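Local coordinates for protein NAD-dependent epimerase/dehydratase (Methylobacillus flagellatus KT, PDB 3GPI) that is of unknown function but probably binds nicotinamide adenine dinucleotide in a Rossmann-type domain and acts as an epimerase, dehydratase or related oxidoreductase, at residues E87-T92 with A142-Y147; A48-P53 with Y69-S74; D54-I59 with L93-G98; S148-R153 with A195-Q200. One frame throughout, in Å; residues are numbered along the deposited sequence.

Contacts 1, 2 and 3 gather round helix 86-95, and contact 4 lies apart, all four packing helices and loops on a largely parallel sheet. Along the chain contact 2 opens first, contact 3 crosses both it and contact 1, and contact 4 follows contact 1 in series. Contacts 1 and 3 both use helix 86-95, their centres 13 Å apart, and Asn91 ties it to Val50 of contact 2, whose centre is 11 Å from that of contact 1. Contact 4, about 22 Å from contact 3 between centres, uses the face of strand 149-158 opposite Ile151, which touches Leu144 of contact 1. Together they cover both faces of the probable dinucleotide-binding sheet.

Contact 1: E87-T92 with A142-Y147; sequences EGLRNT and ALLAAY
Arg90 and Leu143 bring helix 86-95 and the C-terminal end of helix 132-143 nearest each other, with 7.7 Å between their CA atoms, just before the second segment passes through a 3-10 turn at 144-146. The two are neighbouring helices on one face of the sheet, and their meeting is carried by leucines. Leu143 points at the facing helix, and its CD2 methyl settles over the backbone between two side chains, 3.8 Å from Arg90 CA and 4.0 Å from Leu89 CG. Leu89 and Leu143 slide past each other in opposite directions. With CG swung anti to its backbone nitrogen (chi1 175°), Leu89 also presents CD2 to Leu144, 4.1 Å from Leu144 CG, and these two side chains cross at about a right angle. Underneath, Leu89 and Leu144 both rest on Phe106 of strand 103-109, which closes the inner side of the cluster. At the outer margin the Arg90 chain bends towards Leu143 CD1, a doubtful contact because the arginine has two conformers. Replacing Leu143 with alanine would probably open a gap beside Leu89 CG and over the backbone at Arg90 CA, where the CD2 methyl now sits. Within helix 86-95, Gly88 O is gripped twice, by Thr92 N and by Thr92 OG1 at 2.8 Å, from opposite faces of the carbonyl plane. No hydrogen bond joins the two segments, which implies that their mutual hold is the apolar packing of Leu89, Leu143 and Leu144.

Contact 2: A48-P53 with Y69-S74; sequences ADVTRP and YCVAAS
Val50 meets Tyr69 and Val71 at what is probably the nucleotide-binding end of a Rossmann-type fold, where the loop after strand 45-47 faces the junction of strand 66-69 with helix 71-76. A single methyl does most of the touching. Val50 CG2 is held between its own backbone nitrogen and carbonyl carbon, while CG1 lies anti to that carbon (chi1 -61°). The two valines reach toward each other tip to tip, with Val50 CG2 3.8 Å from Val71 CG1. Tyr69 comes at Val50 from the opposite direction and offers the end of its ring: Tyr69 OH is 3.8 Å from Val50 CG2 and 4.0 Å from Val50 CB. Val71 has a second role, because its other methyl, CG2, lies 4.1 Å above one face of the Tyr69 ring, offset toward the rim. One valine thus meets the loop with one branch and covers the tyrosine with the other. Leu89 and Thr92 of helix 86-95 also pack against Tyr69, whose OH is probably hydrogen-bonded to Gly88 O, and Asn91 ND2 donates to Val50 O, fastening the loop to that helix. Val71 further touches a turn with a GxGxxG-like pattern, consistent with a place beside a dinucleotide site. The loop itself is stiffened by a type I turn from Asp49 to Arg52 and by an Asx turn, in which Asp49 OD1 accepts from Thr51 N at 2.8 Å, with an N-H...O angle of 152°; Thr51 OG1 is a second donor to the same oxygen, on the same face of the carboxylate.

Contact 3: D54-I59 with L93-G98; sequences DTLASI and LSALEG
Ile59 meets Leu96 and Ala95 through CG1 and CD1: a chi1 of 69° sets CG1 between the residue's own backbone nitrogen and carbonyl carbon, and the extended chi2 carries CD1 on to the end of helix 86-95. Leu96, with CG anti to its carbonyl carbon (chi1 -74°), brings its branch across that chain at about a right angle, and Leu96 CD2 comes to 3.9 Å from Ile59 CG1. Ala95 fills the space beside them: its CB lies 3.9 Å from Ile59 CD1 and 3.7 Å from Leu56 CB. The backbone is close here, with 6.0 Å between the CA atoms of Leu56 and Ala95, and Ala95 CB also sits 3.5 Å from Leu56 O. A valine in place of Ile59 would probably leave Ala95 CB and the Leu96 branch without the methyl that covers them both. Polar atoms are joined indirectly. One water donates to Leu56 O and to Ala95 O, each at 2.7 Å, and so links the type I turn from Leu56 to Ile59 with the last turn of the helix. Beyond the two segments, Leu56 and Ile59 lean on Leu32 of strand 29-33, Ile59 also on Leu46 of strand 45-47, and Leu96 on Leu67 of strand 66-69, which places the contact over the sheet where the loop between strands 45-47 and 66-69 meets the C-terminal end of helix 86-95.

Contact 4: S148-R153 with A195-Q200; sequences SSTILR and AYLIQQ
Leu152 and Thr150 belong to strand 149-158, which runs parallel to its neighbours in the central sheet, and they meet Leu197 of helix 187-201, which packs against that strand in an alpha/beta layer. The strand turns Thr150 and Leu152 toward the helix, while Ile151, between them, lies on the other face and reaches Leu144. Leu197 answers with one branch. Its CD1 methyl is 3.9 Å from Leu152 CD2 and a looser 4.4 Å from Thr150 CG2, so a single methyl spans two residues of the strand. In both leucines CG stands anti to the carbonyl carbon, with chi1 of -60° at Leu152 and -67° at Leu197, which directs the branches so that CD2 of the first and CD1 of the second meet; the two side chains slide past each other in opposite directions instead of meeting end on. Leu197 also touches Phe105 of strand 103-109, and Leu152 packs on Phe193 and Ile194 from the preceding turn of the same helix, which extends the apolar layer. Along the helix, the CG of Gln200 lies 3.7 Å above the Tyr196 ring, over its centre. The hydroxyl of Thr150 is engaged away from the leucines: Thr150 OG1 is hydrogen-bonded to Glu207 O and to His103 NE2, which leaves the methyl CG2 to face the helix. The chemistry implies a division of labour, in which Thr150 spends its polar branch on loop and strand neighbours and its apolar branch on the helix, while methyl packing alone joins the two segments.

Contact 1: E87-T92 with A142-Y147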
loop_
_atom_site.group_PDB
_atom_site.type_symbol
_atom_site.label_atom_id
_atom_site.label_comp_id
_atom_site.label_asym_id
_atom_site.label_seq_id
_atom_site.Cartn_x
_atom_site.Cartn_y
_atom_site.Cartn_z
ATOM N N GLU A 87 -11.750 -1.744 -14.218
ATOM C CA GLU A 87 -12.712 -2.840 -14.458
ATOM C C GLU A 87 -13.080 -3.549 -13.161
ATOM O O GLU A 87 -14.270 -3.677 -12.825
ATOM C CB GLU A 87 -12.114 -3.870 -15.434
ATOM C CG GLU A 87 -13.068 -4.379 -16.508
ATOM C CD GLU A 87 -13.146 -3.446 -17.708
ATOM O OE1 GLU A 87 -12.865 -2.236 -17.552
ATOM O OE2 GLU A 87 -13.489 -3.925 -18.812
ATOM N N GLY A 88 -12.052 -4.038 -12.470
ATOM C CA GLY A 88 -12.200 -4.809 -11.237
ATOM C C GLY A 88 -12.925 -4.029 -10.145
ATOM O O GLY A 88 -13.762 -4.587 -9.406
ATOM N N LEU A 89 -12.571 -2.754 -10.015
ATOM C CA LEU A 89 -13.219 -1.856 -9.058
ATOM C C LEU A 89 -14.672 -1.561 -9.451
ATOM O O LEU A 89 -15.572 -1.533 -8.612
ATOM C CB LEU A 89 -12.416 -0.556 -8.943
ATOM C CG LEU A 89 -13.011 0.559 -8.064
ATOM C CD1 LEU A 89 -13.160 0.108 -6.580
ATOM C CD2 LEU A 89 -12.175 1.821 -8.161
ATOM N N ARG A 90 -14.896 -1.330 -10.745
ATOM C CA ARG A 90 -16.250 -1.073 -11.242
ATOM C C ARG A 90 -17.142 -2.291 -11.004
ATOM O O ARG A 90 -18.273 -2.119 -10.511
ATOM C CB ARG A 90 -16.288 -0.663 -12.731
ATOM C CG ARG A 90 -17.639 -0.077 -13.147
ATOM C CD ARG A 90 -17.790 0.022 -14.664
ATOM N NE ARG A 90 -16.774 0.881 -15.262
ATOM C CZ ARG A 90 -16.800 2.207 -15.203
ATOM N NH1 ARG A 90 -17.792 2.811 -14.561
ATOM N NH2 ARG A 90 -15.840 2.925 -15.777
ATOM N N ASN A 91 -16.631 -3.477 -11.306
ATOM C CA ASN A 91 -17.367 -4.734 -11.139
ATOM C C ASN A 91 -17.707 -4.950 -9.671
ATOM O O ASN A 91 -18.840 -5.315 -9.347
ATOM C CB ASN A 91 -16.576 -5.928 -11.678
ATOM C CG ASN A 91 -16.458 -5.911 -13.199
ATOM O OD1 ASN A 91 -17.151 -5.150 -13.872
ATOM N ND2 ASN A 91 -15.576 -6.737 -13.715
ATOM N N THR A 92 -16.734 -4.689 -8.799
ATOM C CA THR A 92 -16.910 -4.873 -7.356
ATOM C C THR A 92 -17.930 -3.886 -6.812
ATOM O O THR A 92 -18.839 -4.269 -6.055
ATOM C CB THR A 92 -15.573 -4.699 -6.622
ATOM O OG1 THR A 92 -14.658 -5.710 -7.046
ATOM C CG2 THR A 92 -15.757 -4.893 -5.134
ATOM N N ALA A 142 -10.366 7.434 -10.513
ATOM C CA ALA A 142 -11.264 8.493 -10.992
ATOM C C ALA A 142 -12.701 8.195 -10.633
ATOM O O ALA A 142 -13.467 9.113 -10.280
ATOM C CB ALA A 142 -11.125 8.650 -12.500
ATOM N N LEU A 143 -13.035 6.914 -10.746
ATOM C CA LEU A 143 -14.350 6.356 -10.476
ATOM C C LEU A 143 -14.847 6.760 -9.099
ATOM O O LEU A 143 -15.968 7.231 -8.926
ATOM C CB LEU A 143 -14.257 4.840 -10.568
ATOM C CG LEU A 143 -15.514 3.981 -10.736
ATOM C CD1 LEU A 143 -16.351 4.409 -11.978
ATOM C CD2 LEU A 143 -15.110 2.540 -10.852
ATOM N N LEU A 144 -13.990 6.612 -8.104
ATOM C CA LEU A 144 -14.389 6.938 -6.743
ATOM C C LEU A 144 -14.882 8.367 -6.489
ATOM O O LEU A 144 -15.322 8.662 -5.374
ATOM C CB LEU A 144 -13.241 6.613 -5.793
ATOM C CG LEU A 144 -12.864 5.138 -5.817
ATOM C CD1 LEU A 144 -11.612 4.890 -4.980
ATOM C CD2 LEU A 144 -14.015 4.285 -5.338
ATOM N N ALA A 145 -14.836 9.258 -7.496
ATOM C CA ALA A 145 -15.274 10.653 -7.290
ATOM C C ALA A 145 -16.715 10.771 -6.753
ATOM O O ALA A 145 -17.010 11.699 -5.988
ATOM C CB ALA A 145 -15.116 11.483 -8.583
ATOM N N ALA A 146 -17.566 9.826 -7.147
ATOM C CA ALA A 146 -18.989 9.801 -6.749
ATOM C C ALA A 146 -19.264 9.078 -5.446
ATOM O O ALA A 146 -20.401 9.063 -4.967
ATOM C CB ALA A 146 -19.828 9.181 -7.836
ATOM N N TYR A 147 -18.235 8.442 -4.888
ATOM C CA TYR A 147 -18.376 7.652 -3.674
ATOM C C TYR A 147 -17.761 8.331 -2.466
ATOM O O TYR A 147 -16.770 9.028 -2.579
ATOM C CB TYR A 147 -17.654 6.324 -3.853
ATOM C CG TYR A 147 -18.356 5.411 -4.812
ATOM C CD1 TYR A 147 -18.258 5.629 -6.189
ATOM C CD2 TYR A 147 -19.120 4.342 -4.343
ATOM C CE1 TYR A 147 -18.921 4.815 -7.083
ATOM C CE2 TYR A 147 -19.791 3.500 -5.233
ATOM C CZ TYR A 147 -19.673 3.750 -6.599
ATOM O OH TYR A 147 -20.331 2.917 -7.478
#

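Contact 2: A48-P53 with Y69-S74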
loop_
_atom_site.group_PDB
_atom_site.type_symbol
_atom_site.label_atom_id
_atom_site.label_comp_id
_atom_site.label_asym_id
_atom_site.label_seq_id
_atom_site.Cartn_x
_atom_site.Cartn_y
_atom_site.Cartn_z
ATOM N N ALA A 48 -13.254 -15.304 -5.659
ATOM C CA ALA A 48 -13.917 -14.670 -6.769
ATOM C C ALA A 48 -12.912 -13.983 -7.672
ATOM O O ALA A 48 -11.725 -13.890 -7.335
ATOM C CB ALA A 48 -14.971 -13.676 -6.271
ATOM N N ASP A 49 -13.385 -13.505 -8.818
ATOM C CA ASP A 49 -12.540 -12.856 -9.808
ATOM C C ASP A 49 -13.173 -11.541 -10.107
ATOM O O ASP A 49 -14.236 -11.486 -10.738
ATOM C CB ASP A 49 -12.463 -13.694 -11.095
ATOM C CG ASP A 49 -11.552 -13.069 -12.161
ATOM O OD1 ASP A 49 -11.217 -11.868 -12.109
ATOM O OD2 ASP A 49 -11.170 -13.803 -13.088
ATOM N N VAL A 50 -12.534 -10.459 -9.657
ATOM C CA VAL A 50 -13.088 -9.125 -9.825
ATOM C C VAL A 50 -13.306 -8.715 -11.287
ATOM O O VAL A 50 -14.075 -7.814 -11.563
ATOM C CB VAL A 50 -12.283 -8.050 -9.047
ATOM C CG1 VAL A 50 -12.308 -8.355 -7.536
ATOM C CG2 VAL A 50 -10.842 -7.951 -9.581
ATOM N N THR A 51 -12.637 -9.413 -12.214
ATOM C CA THR A 51 -12.799 -9.136 -13.652
ATOM C C THR A 51 -14.005 -9.856 -14.262
ATOM O O THR A 51 -14.373 -9.594 -15.409
ATOM C CB THR A 51 -11.517 -9.483 -14.466
ATOM O OG1 THR A 51 -11.268 -10.898 -14.434
ATOM C CG2 THR A 51 -10.308 -8.738 -13.894
ATOM N N ARG A 52 -14.602 -10.762 -13.486
ATOM C CA ARG A 52 -15.730 -11.560 -13.947
ATOM C C ARG A 52 -16.962 -11.334 -13.075
ATOM O O ARG A 52 -17.123 -11.994 -12.047
ATOM C CB ARG A 52 -15.339 -13.025 -13.949
ATOM C CG ARG A 52 -14.393 -13.396 -15.105
ATOM C CD ARG A 52 -13.931 -14.833 -14.964
ATOM N NE ARG A 52 -15.058 -15.765 -14.917
ATOM C CZ ARG A 52 -15.108 -16.865 -14.163
ATOM N NH1 ARG A 52 -14.102 -17.181 -13.352
ATOM N NH2 ARG A 52 -16.181 -17.640 -14.209
ATOM N N PRO A 53 -17.848 -10.421 -13.495
ATOM C CA PRO A 53 -19.053 -10.114 -12.722
ATOM C C PRO A 53 -19.850 -11.336 -12.262
ATOM O O PRO A 53 -20.449 -11.287 -11.192
ATOM C CB PRO A 53 -19.876 -9.243 -13.673
ATOM C CG PRO A 53 -18.860 -8.592 -14.536
ATOM C CD PRO A 53 -17.754 -9.579 -14.709
ATOM N N TYR A 69 -10.277 -1.840 -1.027
ATOM C CA TYR A 69 -9.966 -2.443 -2.303
ATOM C C TYR A 69 -8.465 -2.374 -2.525
ATOM O O TYR A 69 -7.921 -1.287 -2.674
ATOM C CB TYR A 69 -10.730 -1.707 -3.407
ATOM C CG TYR A 69 -10.726 -2.420 -4.734
ATOM C CD1 TYR A 69 -11.692 -3.366 -5.030
ATOM C CD2 TYR A 69 -9.733 -2.156 -5.675
ATOM C CE1 TYR A 69 -11.681 -4.036 -6.227
ATOM C CE2 TYR A 69 -9.727 -2.804 -6.893
ATOM C CZ TYR A 69 -10.694 -3.749 -7.153
ATOM O OH TYR A 69 -10.670 -4.412 -8.351
ATOM N N CYS A 70 -7.851 -3.550 -2.539
ATOM C CA CYS A 70 -6.398 -3.704 -2.664
ATOM C C CYS A 70 -5.987 -4.286 -4.023
ATOM O O CYS A 70 -4.790 -4.290 -4.325
ATOM C CB CYS A 70 -5.912 -4.669 -1.603
ATOM S SG CYS A 70 -6.393 -4.280 0.069
ATOM N N VAL A 71 -6.951 -4.719 -4.845
ATOM C CA VAL A 71 -6.625 -5.489 -6.069
ATOM C C VAL A 71 -5.800 -4.671 -7.086
ATOM O O VAL A 71 -4.823 -5.186 -7.629
ATOM C CB VAL A 71 -7.895 -6.094 -6.717
ATOM C CG1 VAL A 71 -7.574 -6.810 -8.058
ATOM C CG2 VAL A 71 -8.593 -7.033 -5.720
ATOM N N ALA A 72 -6.156 -3.406 -7.299
ATOM C CA ALA A 72 -5.464 -2.571 -8.297
ATOM C C ALA A 72 -4.013 -2.399 -7.869
ATOM O O ALA A 72 -3.091 -2.492 -8.699
ATOM C CB ALA A 72 -6.192 -1.215 -8.490
ATOM N N ALA A 73 -3.784 -2.205 -6.570
ATOM C CA ALA A 73 -2.404 -2.120 -6.067
ATOM C C ALA A 73 -1.571 -3.390 -6.329
ATOM O O ALA A 73 -0.405 -3.288 -6.749
ATOM C CB ALA A 73 -2.390 -1.730 -4.581
ATOM N N SER A 74 -2.158 -4.565 -6.101
ATOM C CA SER A 74 -1.504 -5.845 -6.434
ATOM C C SER A 74 -1.268 -5.990 -7.929
ATOM O O SER A 74 -0.230 -6.518 -8.334
ATOM C CB SER A 74 -2.326 -7.027 -5.941
ATOM O OG SER A 74 -2.405 -6.998 -4.531
#

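Contact 3: D54-I59 with L93-G98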
loop_
_atom_site.group_PDB
_atom_site.type_symbol
_atom_site.label_atom_id
_atom_site.label_comp_id
_atom_site.label_asym_id
_atom_site.label_seq_id
_atom_site.Cartn_x
_atom_site.Cartn_y
_atom_site.Cartn_z
ATOM N N ASP A 54 -19.845 -12.418 -13.045
ATOM C CA ASP A 54 -20.620 -13.613 -12.678
ATOM C C ASP A 54 -20.090 -14.350 -11.440
ATOM O O ASP A 54 -20.786 -15.197 -10.882
ATOM C CB ASP A 54 -20.770 -14.581 -13.873
ATOM C CG ASP A 54 -21.800 -14.109 -14.889
ATOM O OD1 ASP A 54 -22.402 -13.028 -14.714
ATOM O OD2 ASP A 54 -22.007 -14.828 -15.891
ATOM N N THR A 55 -18.880 -14.013 -10.995
ATOM C CA THR A 55 -18.320 -14.629 -9.785
ATOM C C THR A 55 -18.529 -13.722 -8.576
ATOM O O THR A 55 -18.080 -14.053 -7.475
ATOM C CB THR A 55 -16.800 -14.880 -9.907
ATOM O OG1 THR A 55 -16.113 -13.623 -9.980
ATOM C CG2 THR A 55 -16.482 -15.735 -11.178
ATOM N N LEU A 56 -19.155 -12.570 -8.787
ATOM C CA LEU A 56 -19.315 -11.557 -7.703
ATOM C C LEU A 56 -20.732 -11.462 -7.146
ATOM O O LEU A 56 -21.049 -10.567 -6.349
ATOM C CB LEU A 56 -18.888 -10.179 -8.197
ATOM C CG LEU A 56 -17.439 -10.047 -8.709
ATOM C CD1 LEU A 56 -17.217 -8.703 -9.335
ATOM C CD2 LEU A 56 -16.424 -10.308 -7.609
ATOM N N ALA A 57 -21.597 -12.371 -7.554
ATOM C CA ALA A 57 -23.000 -12.250 -7.195
ATOM C C ALA A 57 -23.269 -12.534 -5.728
ATOM O O ALA A 57 -24.351 -12.235 -5.271
ATOM C CB ALA A 57 -23.853 -13.164 -8.069
ATOM N N SER A 58 -22.318 -13.119 -5.000
ATOM C CA SER A 58 -22.543 -13.485 -3.589
ATOM C C SER A 58 -22.111 -12.371 -2.635
ATOM O O SER A 58 -22.522 -12.345 -1.467
ATOM C CB SER A 58 -21.755 -14.753 -3.238
ATOM O OG SER A 58 -20.388 -14.462 -3.028
ATOM N N ILE A 59 -21.248 -11.478 -3.088
ATOM C CA ILE A 59 -20.606 -10.563 -2.123
ATOM C C ILE A 59 -21.578 -9.587 -1.454
ATOM O O ILE A 59 -21.341 -9.172 -0.312
ATOM C CB ILE A 59 -19.352 -9.809 -2.669
ATOM C CG1 ILE A 59 -19.685 -8.765 -3.749
ATOM C CG2 ILE A 59 -18.288 -10.808 -3.148
ATOM C CD1 ILE A 59 -18.448 -7.957 -4.166
ATOM N N LEU A 93 -17.835 -2.611 -7.162
ATOM C CA LEU A 93 -18.819 -1.663 -6.707
ATOM C C LEU A 93 -20.223 -1.986 -7.202
ATOM O O LEU A 93 -21.187 -1.926 -6.454
ATOM C CB LEU A 93 -18.436 -0.252 -7.119
ATOM C CG LEU A 93 -17.129 0.236 -6.503
ATOM C CD1 LEU A 93 -16.648 1.505 -7.241
ATOM C CD2 LEU A 93 -17.342 0.524 -5.017
ATOM N N SER A 94 -20.334 -2.353 -8.475
ATOM C CA SER A 94 -21.621 -2.727 -9.032
ATOM C C SER A 94 -22.209 -3.926 -8.273
ATOM O O SER A 94 -23.420 -3.941 -7.977
ATOM C CB SER A 94 -21.449 -3.093 -10.495
ATOM O OG SER A 94 -22.686 -3.576 -11.008
ATOM N N ALA A 95 -21.363 -4.892 -7.944
ATOM C CA ALA A 95 -21.816 -6.122 -7.255
ATOM C C ALA A 95 -22.265 -5.800 -5.834
ATOM O O ALA A 95 -22.998 -6.594 -5.226
ATOM C CB ALA A 95 -20.733 -7.172 -7.238
ATOM N N LEU A 96 -21.824 -4.669 -5.290
ATOM C CA LEU A 96 -22.195 -4.272 -3.936
ATOM C C LEU A 96 -23.432 -3.422 -3.907
ATOM O O LEU A 96 -23.760 -2.872 -2.859
ATOM C CB LEU A 96 -21.040 -3.541 -3.233
ATOM C CG LEU A 96 -19.939 -4.523 -2.817
ATOM C CD1 LEU A 96 -18.671 -3.795 -2.358
ATOM C CD2 LEU A 96 -20.418 -5.502 -1.730
ATOM N N GLU A 97 -24.105 -3.250 -5.050
ATOM C CA GLU A 97 -25.371 -2.563 -5.056
ATOM C C GLU A 97 -26.347 -3.349 -4.184
ATOM O O GLU A 97 -26.728 -4.526 -4.443
ATOM C CB GLU A 97 -25.917 -2.330 -6.473
ATOM C CG GLU A 97 -27.125 -1.399 -6.519
ATOM C CD GLU A 97 -27.325 -0.726 -7.870
ATOM O OE1 GLU A 97 -28.102 0.247 -7.952
ATOM O OE2 GLU A 97 -26.696 -1.170 -8.845
ATOM N N GLY A 98 -26.762 -2.660 -3.144
ATOM C CA GLY A 98 -27.643 -3.213 -2.123
ATOM C C GLY A 98 -26.976 -3.263 -0.755
ATOM O O GLY A 98 -27.673 -3.338 0.252
HETATM O O HOH W 1 -23.065 -9.297 -5.037
#

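Contact 4: S148-R153 with A195-Q200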
loop_
_atom_site.group_PDB
_atom_site.type_symbol
_atom_site.label_atom_id
_atom_site.label_comp_id
_atom_site.label_asym_id
_atom_site.label_seq_id
_atom_site.Cartn_x
_atom_site.Cartn_y
_atom_site.Cartn_z
ATOM N N SER A 148 -18.333 8.136 -1.288
ATOM C CA SER A 148 -17.629 8.483 -0.049
ATOM C C SER A 148 -16.413 7.555 0.011
ATOM O O SER A 148 -16.570 6.348 0.084
ATOM C CB SER A 148 -18.537 8.216 1.140
ATOM O OG SER A 148 -17.907 8.592 2.347
ATOM N N SER A 149 -15.206 8.129 -0.019
ATOM C CA SER A 149 -14.010 7.318 -0.273
ATOM C C SER A 149 -12.750 8.037 0.116
ATOM O O SER A 149 -12.709 9.237 0.216
ATOM C CB SER A 149 -13.948 6.944 -1.753
ATOM O OG SER A 149 -13.824 8.082 -2.572
ATOM N N THR A 150 -11.700 7.244 0.286
ATOM C CA THR A 150 -10.365 7.708 0.584
ATOM C C THR A 150 -9.431 6.886 -0.269
ATOM O O THR A 150 -9.396 5.662 -0.175
ATOM C CB THR A 150 -10.022 7.480 2.037
ATOM O OG1 THR A 150 -10.912 8.259 2.843
ATOM C CG2 THR A 150 -8.556 7.914 2.313
ATOM N N ILE A 151 -8.678 7.587 -1.106
ATOM C CA ILE A 151 -7.628 6.978 -1.912
ATOM C C ILE A 151 -6.336 7.063 -1.096
ATOM O O ILE A 151 -5.978 8.094 -0.530
ATOM C CB ILE A 151 -7.469 7.782 -3.198
ATOM C CG1 ILE A 151 -8.702 7.599 -4.085
ATOM C CG2 ILE A 151 -6.195 7.376 -3.946
ATOM C CD1 ILE A 151 -8.784 8.683 -5.128
ATOM N N LEU A 152 -5.665 5.911 -1.033
ATOM C CA LEU A 152 -4.417 5.792 -0.278
ATOM C C LEU A 152 -3.303 5.489 -1.275
ATOM O O LEU A 152 -3.188 4.339 -1.747
ATOM C CB LEU A 152 -4.554 4.637 0.721
ATOM C CG LEU A 152 -5.708 4.870 1.706
ATOM C CD1 LEU A 152 -5.982 3.579 2.459
ATOM C CD2 LEU A 152 -5.437 6.023 2.641
ATOM N N ARG A 153 -2.494 6.506 -1.615
ATOM C CA ARG A 153 -1.389 6.246 -2.557
ATOM C C ARG A 153 -0.178 5.759 -1.773
ATOM O O ARG A 153 0.468 6.548 -1.085
ATOM C CB ARG A 153 -1.044 7.533 -3.308
ATOM C CG ARG A 153 -2.112 7.875 -4.339
ATOM C CD ARG A 153 -1.799 9.176 -5.081
ATOM N NE ARG A 153 -2.902 9.515 -5.979
ATOM C CZ ARG A 153 -3.149 10.757 -6.415
ATOM N NH1 ARG A 153 -2.385 11.768 -6.056
ATOM N NH2 ARG A 153 -4.200 10.949 -7.190
ATOM N N ALA A 195 -6.535 0.667 9.256
ATOM C CA ALA A 195 -7.357 0.342 10.434
ATOM C C ALA A 195 -7.624 1.561 11.259
ATOM O O ALA A 195 -8.749 1.717 11.782
ATOM C CB ALA A 195 -6.700 -0.740 11.293
ATOM N N TYR A 196 -6.635 2.442 11.379
ATOM C CA TYR A 196 -6.828 3.679 12.132
ATOM C C TYR A 196 -7.894 4.549 11.458
ATOM O O TYR A 196 -8.803 5.095 12.148
ATOM C CB TYR A 196 -5.504 4.428 12.257
ATOM C CG TYR A 196 -5.572 5.791 12.879
ATOM C CD1 TYR A 196 -5.673 5.922 14.263
ATOM C CD2 TYR A 196 -5.467 6.946 12.094
ATOM C CE1 TYR A 196 -5.688 7.152 14.842
ATOM C CE2 TYR A 196 -5.509 8.219 12.689
ATOM C CZ TYR A 196 -5.607 8.287 14.063
ATOM O OH TYR A 196 -5.638 9.541 14.666
ATOM N N LEU A 197 -7.855 4.641 10.140
ATOM C CA LEU A 197 -8.851 5.482 9.453
ATOM C C LEU A 197 -10.228 4.863 9.611
ATOM O O LEU A 197 -11.220 5.571 9.683
ATOM C CB LEU A 197 -8.516 5.646 7.969
ATOM C CG LEU A 197 -7.247 6.435 7.687
ATOM C CD1 LEU A 197 -7.052 6.482 6.187
ATOM C CD2 LEU A 197 -7.312 7.853 8.292
ATOM N N ILE A 198 -10.308 3.540 9.670
ATOM C CA ILE A 198 -11.584 2.871 9.866
ATOM C C ILE A 198 -12.116 3.163 11.250
ATOM O O ILE A 198 -13.331 3.396 11.390
ATOM C CB ILE A 198 -11.426 1.340 9.563
ATOM C CG1 ILE A 198 -11.366 1.132 8.040
ATOM C CG2 ILE A 198 -12.601 0.501 10.175
ATOM C CD1 ILE A 198 -10.919 -0.259 7.641
ATOM N N GLN A 199 -11.246 3.164 12.262
ATOM C CA GLN A 199 -11.640 3.515 13.638
ATOM C C GLN A 199 -12.096 4.973 13.743
ATOM O O GLN A 199 -13.028 5.278 14.509
ATOM C CB GLN A 199 -10.510 3.217 14.612
ATOM C CG GLN A 199 -10.878 3.492 16.064
ATOM C CD GLN A 199 -9.725 3.241 17.003
ATOM O OE1 GLN A 199 -8.762 4.016 17.043
ATOM N NE2 GLN A 199 -9.812 2.158 17.775
ATOM N N GLN A 200 -11.487 5.857 12.951
ATOM C CA GLN A 200 -11.768 7.284 12.976
ATOM C C GLN A 200 -13.000 7.639 12.128
ATOM O O GLN A 200 -13.637 8.684 12.394
ATOM C CB GLN A 200 -10.544 8.087 12.458
ATOM C CG GLN A 200 -9.285 7.974 13.346
ATOM C CD GLN A 200 -9.189 9.038 14.421
ATOM O OE1 GLN A 200 -9.050 8.735 15.621
ATOM N NE2 GLN A 200 -9.228 10.289 14.001
#